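Local coordinates for protein Exo-poly-alpha-D-galacturonosidase (Thermotoga maritima, PDB 3JUR) that probably hydrolyses polygalacturonate, the pectin backbone, as a family 28 glycoside hydrolase built on a parallel beta-helix and assembled as a tetramer, at residues 119-125 and 194-200; 97-103 and 112-118; 51-55 and 74-80. Numbering follows the deposited sequence.

Interaction 1 of 3, residues 119-125 and 194-200; sequences ALDCENV and QFYRCRN
Charged pairs and parallel backbone hydrogen bonds join 119-125 to 194-200. The Asp121 carboxylate takes Arg197 side-on, OD1 receiving NE at 2.8 Å and OD2 receiving NH2 at 2.9 Å. Glu123 OE2 lies 3.0 Å from Arg199 NH2, over the guanidinium face, so this salt bridge rests on charge alone. Asn200 ND2 donates to Asn124 OD1 at 2.7 Å, both side chains having chi1 m; this stacked asparagine pair at equivalent corners is characteristic of beta-helices. The register is residue for residue, from Ala119 CA facing Phe195 CA at 4.9 Å to Asn124 CA facing Asn200 CA at 4.8 Å. Ala119 N bonds Gln194 O (3.1 Å), Tyr196 N bonds Ala119 O (2.7 Å) and Asp121 N bonds Tyr196 O (2.8 Å). Positive phi at Asp121, Arg197, Asn124 and Asn200 bends both chains alike; beyond the first bend Arg199 N bonds Cys122 O (3.1 Å) and Val125 N bonds Asn200 O (3.0 Å). Inside, Ala119 CB meets Phe195 CD1 at 4.0 Å, and Val125 CG1 reaches the ring edge at CE1 (3.8 Å). In these successive beta-helix coils, Ser78 and Asn79 bond to 119-125 from the preceding coil, Ser221 and Asn223 to 194-200 from the following one.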
loop_
_atom_site.group_PDB
_atom_site.type_symbol
_atom_site.label_atom_id
_atom_site.label_comp_id
_atom_site.label_asym_id
_atom_site.label_seq_id
_atom_site.Cartn_x
_atom_site.Cartn_y
_atom_site.Cartn_z
ATOM N N ALA D 119 43.958 -27.287 -14.217
ATOM C CA ALA D 119 44.379 -27.135 -15.611
ATOM C C ALA D 119 45.012 -25.760 -15.815
ATOM O O ALA D 119 44.445 -24.745 -15.407
ATOM C CB ALA D 119 43.199 -27.329 -16.558
ATOM N N LEU D 120 46.183 -25.733 -16.443
ATOM C CA LEU D 120 46.883 -24.482 -16.722
ATOM C C LEU D 120 47.166 -24.361 -18.212
ATOM O O LEU D 120 47.746 -25.268 -18.804
ATOM C CB LEU D 120 48.199 -24.414 -15.931
ATOM C CG LEU D 120 49.197 -23.307 -16.304
ATOM C CD1 LEU D 120 48.671 -21.921 -15.923
ATOM C CD2 LEU D 120 50.561 -23.567 -15.668
ATOM N N ASP D 121 46.758 -23.240 -18.805
ATOM C CA ASP D 121 47.008 -22.948 -20.229
ATOM C C ASP D 121 46.439 -24.019 -21.169
ATOM O O ASP D 121 47.002 -24.299 -22.231
ATOM C CB ASP D 121 48.515 -22.741 -20.490
ATOM C CG ASP D 121 49.041 -21.430 -19.923
ATOM O OD1 ASP D 121 48.333 -20.398 -20.026
ATOM O OD2 ASP D 121 50.171 -21.429 -19.383
ATOM N N CYS D 122 45.327 -24.617 -20.762
ATOM C CA CYS D 122 44.711 -25.712 -21.504
ATOM C C CYS D 122 43.532 -25.239 -22.343
ATOM O O CYS D 122 42.959 -24.170 -22.102
ATOM C CB CYS D 122 44.246 -26.810 -20.545
ATOM S SG CYS D 122 45.585 -27.735 -19.752
ATOM N N GLU D 123 43.159 -26.071 -23.308
ATOM C CA GLU D 123 42.073 -25.786 -24.224
ATOM C C GLU D 123 41.181 -27.024 -24.321
ATOM O O GLU D 123 41.688 -28.150 -24.316
ATOM C CB GLU D 123 42.673 -25.458 -25.584
ATOM C CG GLU D 123 41.713 -24.959 -26.637
ATOM C CD GLU D 123 42.431 -24.649 -27.942
ATOM O OE1 GLU D 123 43.296 -25.453 -28.361
ATOM O OE2 GLU D 123 42.134 -23.596 -28.542
ATOM N N ASN D 124 39.865 -26.816 -24.407
ATOM C CA ASN D 124 38.880 -27.901 -24.559
ATOM C C ASN D 124 38.950 -28.921 -23.424
ATOM O O ASN D 124 39.353 -30.071 -23.626
ATOM C CB ASN D 124 39.022 -28.607 -25.923
ATOM C CG ASN D 124 39.127 -27.632 -27.084
ATOM O OD1 ASN D 124 38.404 -26.638 -27.146
ATOM N ND2 ASN D 124 40.033 -27.918 -28.012
ATOM N N VAL D 125 38.577 -28.484 -22.228
ATOM C CA VAL D 125 38.660 -29.317 -21.038
ATOM C C VAL D 125 37.284 -29.384 -20.378
ATOM O O VAL D 125 36.605 -28.366 -20.255
ATOM C CB VAL D 125 39.747 -28.794 -20.061
ATOM C CG1 VAL D 125 39.753 -29.600 -18.770
ATOM C CG2 VAL D 125 41.131 -28.867 -20.709
ATOM N N GLN D 194 40.245 -25.587 -10.394
ATOM C CA GLN D 194 40.800 -24.363 -10.963
ATOM C C GLN D 194 41.256 -24.560 -12.400
ATOM O O GLN D 194 42.040 -25.457 -12.700
ATOM C CB GLN D 194 41.942 -23.807 -10.096
ATOM C CG GLN D 194 42.396 -22.384 -10.476
ATOM C CD GLN D 194 43.439 -21.812 -9.521
ATOM O OE1 GLN D 194 44.619 -22.164 -9.576
ATOM N NE2 GLN D 194 43.002 -20.916 -8.643
ATOM N N PHE D 195 40.714 -23.726 -13.283
ATOM C CA PHE D 195 41.167 -23.612 -14.661
ATOM C C PHE D 195 41.902 -22.286 -14.761
ATOM O O PHE D 195 41.312 -21.224 -14.537
ATOM C CB PHE D 195 39.974 -23.623 -15.626
ATOM C CG PHE D 195 39.114 -24.853 -15.516
ATOM C CD1 PHE D 195 39.431 -26.006 -16.233
ATOM C CD2 PHE D 195 37.984 -24.862 -14.691
ATOM C CE1 PHE D 195 38.649 -27.156 -16.129
ATOM C CE2 PHE D 195 37.192 -26.008 -14.583
ATOM C CZ PHE D 195 37.532 -27.160 -15.302
ATOM N N TYR D 196 43.189 -22.347 -15.078
ATOM C CA TYR D 196 44.026 -21.148 -15.141
ATOM C C TYR D 196 44.439 -20.843 -16.580
ATOM O O TYR D 196 45.137 -21.640 -17.219
ATOM C CB TYR D 196 45.258 -21.302 -14.244
ATOM C CG TYR D 196 45.654 -20.021 -13.557
ATOM C CD1 TYR D 196 45.278 -19.772 -12.233
ATOM C CD2 TYR D 196 46.383 -19.045 -14.232
ATOM C CE1 TYR D 196 45.631 -18.582 -11.595
ATOM C CE2 TYR D 196 46.744 -17.857 -13.609
ATOM C CZ TYR D 196 46.369 -17.630 -12.293
ATOM O OH TYR D 196 46.721 -16.447 -11.688
ATOM N N ARG D 197 43.989 -19.689 -17.076
ATOM C CA ARG D 197 44.232 -19.237 -18.451
ATOM C C ARG D 197 43.798 -20.285 -19.488
ATOM O O ARG D 197 44.573 -20.669 -20.373
ATOM C CB ARG D 197 45.700 -18.831 -18.658
ATOM C CG ARG D 197 46.226 -17.759 -17.704
ATOM C CD ARG D 197 47.572 -17.210 -18.187
ATOM N NE ARG D 197 48.615 -18.237 -18.227
ATOM C CZ ARG D 197 49.786 -18.162 -17.593
ATOM N NH1 ARG D 197 50.094 -17.098 -16.862
ATOM N NH2 ARG D 197 50.664 -19.152 -17.703
ATOM N N CYS D 198 42.557 -20.748 -19.364
ATOM C CA CYS D 198 42.042 -21.798 -20.235
ATOM C C CYS D 198 40.975 -21.275 -21.186
ATOM O O CYS D 198 40.337 -20.261 -20.919
ATOM C CB CYS D 198 41.480 -22.956 -19.407
ATOM S SG CYS D 198 42.702 -23.813 -18.422
ATOM N N ARG D 199 40.795 -21.990 -22.293
ATOM C CA ARG D 199 39.759 -21.709 -23.278
ATOM C C ARG D 199 38.877 -22.938 -23.452
ATOM O O ARG D 199 39.383 -24.062 -23.470
ATOM C CB ARG D 199 40.398 -21.368 -24.628
ATOM C CG ARG D 199 40.304 -19.906 -25.027
ATOM C CD ARG D 199 41.067 -19.618 -26.328
ATOM N NE ARG D 199 40.676 -20.504 -27.428
ATOM C CZ ARG D 199 41.075 -20.372 -28.696
ATOM N NH1 ARG D 199 41.875 -19.374 -29.057
ATOM N NH2 ARG D 199 40.663 -21.240 -29.615
ATOM N N ASN D 200 37.570 -22.718 -23.609
ATOM C CA ASN D 200 36.597 -23.788 -23.895
ATOM C C ASN D 200 36.541 -24.821 -22.775
ATOM O O ASN D 200 37.112 -25.918 -22.883
ATOM C CB ASN D 200 36.876 -24.485 -25.239
ATOM C CG ASN D 200 37.150 -23.510 -26.368
ATOM O OD1 ASN D 200 36.730 -22.356 -26.327
ATOM N ND2 ASN D 200 37.865 -23.973 -27.386
#

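Interaction 2 of 3, residues 97-103 and 112-118; sequences YLPVVLT and NYSPLVY
This is a buried contact within a loop excursion from the beta-helix, where 97-103, leading into strand 103-105, folds back on the chain that returns through 112-118 to strand 117-120. Val101 and Asn112 form an antiparallel hydrogen-bonded pair, with Val101 N to Asn112 O at 2.9 Å and Asn112 N to Val101 O at 3.2 Å; their CA atoms are 5.7 Å apart. Farther along, Ser114 N donates to Tyr97 O at 2.8 Å. Between these anchors the chain loops away from 112-118 at Pro99, which follows a cis peptide bond.

Tyr118, with chi1 t, extends its ring toward 97-103: OH donates to Leu102 O at 2.6 Å, and Val101 CG2 sits over the ring face, 4.0 Å from its centroid, in a CH-pi contact. The same methyl touches Pro115 CD (3.8 Å). At the other end Tyr97, chi1 m, places CE1 3.4 Å from Leu116 CD2 and CB 3.9 Å from Tyr113 CD1, while Leu98 CG packs on Tyr113 CE1 at 3.6 Å. Tyr97 OH bonds to Ile91 O, and its ring meets Trp142 edge-to-face. Ser114 OG, chi1 t, donates to Pro115 O at 2.7 Å. Thr103 OG1 pairs with Gln194 of the next coil. Together the segments form the base of the beta-hairpin of strands 103-105 and 108-112, an elaborated loop between successive strands of a right-handed parallel beta-helix, the fold of family 28 glycoside hydrolases.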
loop_
_atom_site.group_PDB
_atom_site.type_symbol
_atom_site.label_atom_id
_atom_site.label_comp_id
_atom_site.label_asym_id
_atom_site.label_seq_id
_atom_site.Cartn_x
_atom_site.Cartn_y
_atom_site.Cartn_z
ATOM N N TYR D 97 50.187 -32.048 -2.602
ATOM C CA TYR D 97 49.800 -30.938 -3.475
ATOM C C TYR D 97 51.005 -30.072 -3.843
ATOM O O TYR D 97 50.874 -28.911 -4.245
ATOM C CB TYR D 97 48.658 -30.134 -2.829
ATOM C CG TYR D 97 47.440 -31.001 -2.598
ATOM C CD1 TYR D 97 46.391 -31.021 -3.514
ATOM C CD2 TYR D 97 47.357 -31.840 -1.482
ATOM C CE1 TYR D 97 45.287 -31.842 -3.320
ATOM C CE2 TYR D 97 46.253 -32.663 -1.279
ATOM C CZ TYR D 97 45.221 -32.656 -2.202
ATOM O OH TYR D 97 44.124 -33.465 -2.012
ATOM N N LEU D 98 52.182 -30.669 -3.707
ATOM C CA LEU D 98 53.438 -30.057 -4.112
ATOM C C LEU D 98 54.050 -30.890 -5.249
ATOM O O LEU D 98 53.726 -32.073 -5.380
ATOM C CB LEU D 98 54.391 -29.975 -2.913
ATOM C CG LEU D 98 53.972 -29.107 -1.720
ATOM C CD1 LEU D 98 54.852 -29.397 -0.506
ATOM C CD2 LEU D 98 54.002 -27.623 -2.068
ATOM N N PRO D 99 54.940 -30.292 -6.069
ATOM C CA PRO D 99 55.468 -28.922 -5.999
ATOM C C PRO D 99 54.422 -27.839 -6.220
ATOM O O PRO D 99 53.334 -28.106 -6.754
ATOM C CB PRO D 99 56.521 -28.884 -7.119
ATOM C CG PRO D 99 56.187 -30.023 -8.015
ATOM C CD PRO D 99 55.607 -31.076 -7.126
ATOM N N VAL D 100 54.768 -26.622 -5.803
ATOM C CA VAL D 100 53.928 -25.442 -6.004
ATOM C C VAL D 100 53.625 -25.214 -7.488
ATOM O O VAL D 100 54.456 -25.499 -8.347
ATOM C CB VAL D 100 54.567 -24.164 -5.377
ATOM C CG1 VAL D 100 54.554 -24.247 -3.858
ATOM C CG2 VAL D 100 56.000 -23.951 -5.884
ATOM N N VAL D 101 52.422 -24.727 -7.775
ATOM C CA VAL D 101 52.016 -24.396 -9.144
ATOM C C VAL D 101 51.535 -22.947 -9.213
ATOM O O VAL D 101 51.226 -22.348 -8.180
ATOM C CB VAL D 101 50.896 -25.341 -9.672
ATOM C CG1 VAL D 101 51.376 -26.785 -9.710
ATOM C CG2 VAL D 101 49.606 -25.206 -8.842
ATOM N N LEU D 102 51.482 -22.389 -10.422
ATOM C CA LEU D 102 50.909 -21.065 -10.636
ATOM C C LEU D 102 49.439 -21.096 -10.262
ATOM O O LEU D 102 48.667 -21.886 -10.807
ATOM C CB LEU D 102 51.068 -20.617 -12.092
ATOM C CG LEU D 102 50.414 -19.293 -12.517
ATOM C CD1 LEU D 102 51.058 -18.081 -11.835
ATOM C CD2 LEU D 102 50.484 -19.147 -14.027
ATOM N N THR D 103 49.063 -20.235 -9.321
ATOM C CA THR D 103 47.697 -20.194 -8.816
ATOM C C THR D 103 47.379 -18.798 -8.260
ATOM O O THR D 103 48.076 -17.820 -8.568
ATOM C CB THR D 103 47.418 -21.357 -7.789
ATOM O OG1 THR D 103 46.011 -21.456 -7.520
ATOM C CG2 THR D 103 48.189 -21.173 -6.478
ATOM N N ASN D 112 51.864 -21.866 -5.050
ATOM C CA ASN D 112 51.314 -22.468 -3.843
ATOM C C ASN D 112 50.821 -23.882 -4.139
ATOM O O ASN D 112 50.913 -24.347 -5.278
ATOM C CB ASN D 112 50.171 -21.597 -3.296
ATOM C CG ASN D 112 49.723 -22.007 -1.896
ATOM O OD1 ASN D 112 50.521 -22.469 -1.073
ATOM N ND2 ASN D 112 48.438 -21.828 -1.621
ATOM N N TYR D 113 50.305 -24.551 -3.107
ATOM C CA TYR D 113 49.717 -25.882 -3.225
ATOM C C TYR D 113 48.811 -25.979 -4.445
ATOM O O TYR D 113 48.050 -25.048 -4.743
ATOM C CB TYR D 113 48.915 -26.229 -1.960
ATOM C CG TYR D 113 49.765 -26.464 -0.724
ATOM C CD1 TYR D 113 50.616 -27.567 -0.637
ATOM C CD2 TYR D 113 49.707 -25.589 0.363
ATOM C CE1 TYR D 113 51.396 -27.787 0.496
ATOM C CE2 TYR D 113 50.479 -25.800 1.505
ATOM C CZ TYR D 113 51.327 -26.900 1.563
ATOM O OH TYR D 113 52.099 -27.123 2.685
ATOM N N SER D 114 48.905 -27.102 -5.149
ATOM C CA SER D 114 48.044 -27.367 -6.298
ATOM C C SER D 114 46.563 -27.370 -5.909
ATOM O O SER D 114 46.196 -27.943 -4.881
ATOM C CB SER D 114 48.407 -28.713 -6.931
ATOM O OG SER D 114 47.502 -29.046 -7.973
ATOM N N PRO D 115 45.706 -26.726 -6.727
ATOM C CA PRO D 115 44.269 -26.993 -6.601
ATOM C C PRO D 115 44.010 -28.493 -6.788
ATOM O O PRO D 115 44.824 -29.180 -7.417
ATOM C CB PRO D 115 43.667 -26.195 -7.755
ATOM C CG PRO D 115 44.606 -25.071 -7.941
ATOM C CD PRO D 115 45.974 -25.657 -7.704
ATOM N N LEU D 116 42.897 -28.991 -6.246
ATOM C CA LEU D 116 42.611 -30.428 -6.260
ATOM C C LEU D 116 42.380 -30.953 -7.684
ATOM O O LEU D 116 42.804 -32.053 -8.023
ATOM C CB LEU D 116 41.442 -30.787 -5.323
ATOM C CG LEU D 116 41.256 -30.095 -3.957
ATOM C CD1 LEU D 116 40.269 -30.880 -3.101
ATOM C CD2 LEU D 116 42.533 -29.840 -3.176
ATOM N N VAL D 117 41.704 -30.159 -8.510
ATOM C CA VAL D 117 41.613 -30.432 -9.946
ATOM C C VAL D 117 42.160 -29.191 -10.649
ATOM O O VAL D 117 41.680 -28.082 -10.422
ATOM C CB VAL D 117 40.155 -30.727 -10.400
ATOM C CG1 VAL D 117 40.123 -31.120 -11.867
ATOM C CG2 VAL D 117 39.538 -31.831 -9.558
ATOM N N TYR D 118 43.175 -29.378 -11.482
ATOM C CA TYR D 118 43.954 -28.258 -12.009
ATOM C C TYR D 118 44.231 -28.376 -13.502
ATOM O O TYR D 118 44.685 -29.425 -13.989
ATOM C CB TYR D 118 45.271 -28.147 -11.223
ATOM C CG TYR D 118 46.199 -26.989 -11.586
ATOM C CD1 TYR D 118 45.822 -25.660 -11.365
ATOM C CD2 TYR D 118 47.475 -27.234 -12.104
ATOM C CE1 TYR D 118 46.679 -24.603 -11.672
ATOM C CE2 TYR D 118 48.343 -26.188 -12.418
ATOM C CZ TYR D 118 47.938 -24.875 -12.198
ATOM O OH TYR D 118 48.794 -23.842 -12.506
#

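Interaction 3 of 3, residues 51-55 and 74-80; sequences IEELS and IHLKSNI
Ile51, on the helix 44-57, directs its m,t side chain at the chain leaving strand 68-75. CD1 reaches Ile74 CG2 at 3.8 Å, Leu76 CD2 at 4.2 Å and the carbonyl His75 O at 3.3 Å, while CG2 faces Ile80 CG1 at 4.4 Å. Ile80, in the m,m rotamer, lays CD1 3.7 Å from Leu54 CB, so Ile80 touches both Ile51 and Leu54, about one helical turn apart. Lys77 is extended, chi1 m and the remaining angles t; its CG lies 4.1 Å from Ile51 CG2 and its CD 3.7 Å from Ser55 OG. Its NZ then meets Glu52 OE1 at 3.1 Å in a hydrogen-bonded salt bridge, for which Glu52, its CB pointing away, curls back with chi1 t and chi2 p. A type II turn from Lys77 to Ile80, with Asn79 at positive phi, brings Lys77 and Ile80 to the same helix. The helix caps the N-terminal end of the beta-helix, Ile51 and Leu54 also packing on Leu62 of strand 60-64, while Ile74 rests against Ile88 and Phe90 of strand 87-90.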
loop_
_atom_site.group_PDB
_atom_site.type_symbol
_atom_site.label_atom_id
_atom_site.label_comp_id
_atom_site.label_asym_id
_atom_site.label_seq_id
_atom_site.Cartn_x
_atom_site.Cartn_y
_atom_site.Cartn_z
ATOM N N ILE D 51 45.336 -40.017 -18.012
ATOM C CA ILE D 51 45.309 -38.715 -18.687
ATOM C C ILE D 51 46.394 -38.635 -19.770
ATOM O O ILE D 51 46.141 -38.140 -20.875
ATOM C CB ILE D 51 45.421 -37.536 -17.670
ATOM C CG1 ILE D 51 44.112 -37.392 -16.878
ATOM C CG2 ILE D 51 45.754 -36.215 -18.372
ATOM C CD1 ILE D 51 44.177 -36.449 -15.688
ATOM N N GLU D 52 47.586 -39.135 -19.450
ATOM C CA GLU D 52 48.698 -39.166 -20.398
ATOM C C GLU D 52 48.439 -40.125 -21.569
ATOM O O GLU D 52 48.749 -39.798 -22.715
ATOM C CB GLU D 52 50.024 -39.478 -19.682
ATOM C CG GLU D 52 51.232 -39.799 -20.590
ATOM C CD GLU D 52 51.530 -38.726 -21.645
ATOM O OE1 GLU D 52 51.248 -37.527 -21.405
ATOM O OE2 GLU D 52 52.054 -39.094 -22.719
ATOM N N GLU D 53 47.858 -41.290 -21.285
ATOM C CA GLU D 53 47.482 -42.225 -22.349
ATOM C C GLU D 53 46.492 -41.571 -23.317
ATOM O O GLU D 53 46.627 -41.708 -24.530
ATOM C CB GLU D 53 46.916 -43.529 -21.777
ATOM C CG GLU D 53 46.662 -44.635 -22.813
ATOM C CD GLU D 53 47.937 -45.288 -23.323
ATOM O OE1 GLU D 53 48.675 -44.655 -24.111
ATOM O OE2 GLU D 53 48.194 -46.451 -22.944
ATOM N N LEU D 54 45.513 -40.852 -22.775
ATOM C CA LEU D 54 44.540 -40.125 -23.594
ATOM C C LEU D 54 45.178 -38.972 -24.354
ATOM O O LEU D 54 44.941 -38.800 -25.546
ATOM C CB LEU D 54 43.389 -39.599 -22.734
ATOM C CG LEU D 54 42.251 -40.563 -22.412
ATOM C CD1 LEU D 54 41.427 -40.023 -21.250
ATOM C CD2 LEU D 54 41.376 -40.806 -23.637
ATOM N N SER D 55 45.986 -38.189 -23.644
ATOM C CA SER D 55 46.687 -37.045 -24.213
ATOM C C SER D 55 47.633 -37.461 -25.345
ATOM O O SER D 55 47.789 -36.728 -26.328
ATOM C CB SER D 55 47.456 -36.316 -23.111
ATOM O OG SER D 55 48.032 -35.123 -23.594
ATOM N N ILE D 74 44.516 -33.824 -9.235
ATOM C CA ILE D 74 44.426 -34.299 -10.617
ATOM C C ILE D 74 44.784 -33.155 -11.548
ATOM O O ILE D 74 44.197 -32.069 -11.461
ATOM C CB ILE D 74 42.994 -34.810 -10.947
ATOM C CG1 ILE D 74 42.671 -36.079 -10.146
ATOM C CG2 ILE D 74 42.819 -35.047 -12.449
ATOM C CD1 ILE D 74 41.188 -36.402 -10.080
ATOM N N HIS D 75 45.754 -33.396 -12.425
ATOM C CA HIS D 75 46.164 -32.400 -13.412
ATOM C C HIS D 75 45.645 -32.751 -14.800
ATOM O O HIS D 75 46.078 -33.727 -15.411
ATOM C CB HIS D 75 47.689 -32.221 -13.406
ATOM C CG HIS D 75 48.195 -31.437 -12.233
ATOM N ND1 HIS D 75 49.518 -31.078 -12.091
ATOM C CD2 HIS D 75 47.549 -30.930 -11.154
ATOM C CE1 HIS D 75 49.670 -30.398 -10.967
ATOM N NE2 HIS D 75 48.489 -30.294 -10.381
ATOM N N LEU D 76 44.686 -31.962 -15.274
ATOM C CA LEU D 76 44.110 -32.160 -16.596
ATOM C C LEU D 76 45.037 -31.602 -17.674
ATOM O O LEU D 76 45.924 -30.800 -17.390
ATOM C CB LEU D 76 42.720 -31.520 -16.680
ATOM C CG LEU D 76 41.654 -32.095 -15.739
ATOM C CD1 LEU D 76 40.454 -31.163 -15.619
ATOM C CD2 LEU D 76 41.213 -33.494 -16.167
ATOM N N LYS D 77 44.850 -32.065 -18.905
ATOM C CA LYS D 77 45.552 -31.507 -20.057
ATOM C C LYS D 77 44.504 -31.139 -21.100
ATOM O O LYS D 77 43.327 -31.459 -20.928
ATOM C CB LYS D 77 46.582 -32.501 -20.608
ATOM C CG LYS D 77 47.682 -32.869 -19.609
ATOM C CD LYS D 77 48.716 -33.802 -20.200
ATOM C CE LYS D 77 49.672 -34.292 -19.122
ATOM N NZ LYS D 77 50.894 -34.905 -19.707
ATOM N N SER D 78 44.922 -30.448 -22.157
ATOM C CA SER D 78 44.029 -30.072 -23.254
ATOM C C SER D 78 43.302 -31.270 -23.873
ATOM O O SER D 78 43.880 -32.354 -24.002
ATOM C CB SER D 78 44.811 -29.332 -24.339
ATOM O OG SER D 78 45.091 -28.003 -23.946
ATOM N N ASN D 79 42.037 -31.059 -24.244
ATOM C CA ASN D 79 41.213 -32.066 -24.942
ATOM C C ASN D 79 40.792 -33.258 -24.084
ATOM O O ASN D 79 40.479 -34.338 -24.607
ATOM C CB ASN D 79 41.891 -32.542 -26.240
ATOM C CG ASN D 79 42.203 -31.402 -27.183
ATOM O OD1 ASN D 79 41.320 -30.620 -27.550
ATOM N ND2 ASN D 79 43.461 -31.293 -27.575
ATOM N N ILE D 80 40.770 -33.044 -22.771
ATOM C CA ILE D 80 40.430 -34.086 -21.804
ATOM C C ILE D 80 39.085 -33.819 -21.126
ATOM O O ILE D 80 38.835 -32.716 -20.610
ATOM C CB ILE D 80 41.545 -34.257 -20.725
ATOM C CG1 ILE D 80 42.890 -34.644 -21.365
ATOM C CG2 ILE D 80 41.132 -35.267 -19.641
ATOM C CD1 ILE D 80 42.908 -35.965 -22.138
#

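All three contacts meet on the early coils of one beta-helix. Strand 117-120 serves interactions 1 and 2 and pairs with strand 68-75 of interaction 3, in bonds at and just beyond the strand ends: Leu116 O to Ile74 N (2.7 Å) and Tyr118 O to Leu76 N (2.8 Å). Interaction 1 is coil-on-coil stacking, rich in backbone hydrogen bonds, with charges outside and apolar groups inside. Interaction 2, the most buried, combines a few backbone hydrogen bonds with tyrosine packing where a loop leaves the coils. Interaction 3, at the capping helix, buries the least area and has no backbone hydrogen bond across it, relying on aliphatic packing and one surface salt bridge. Asn79 of 74-80 extends the asparagine pair of interaction 1 by bonding to Asn124.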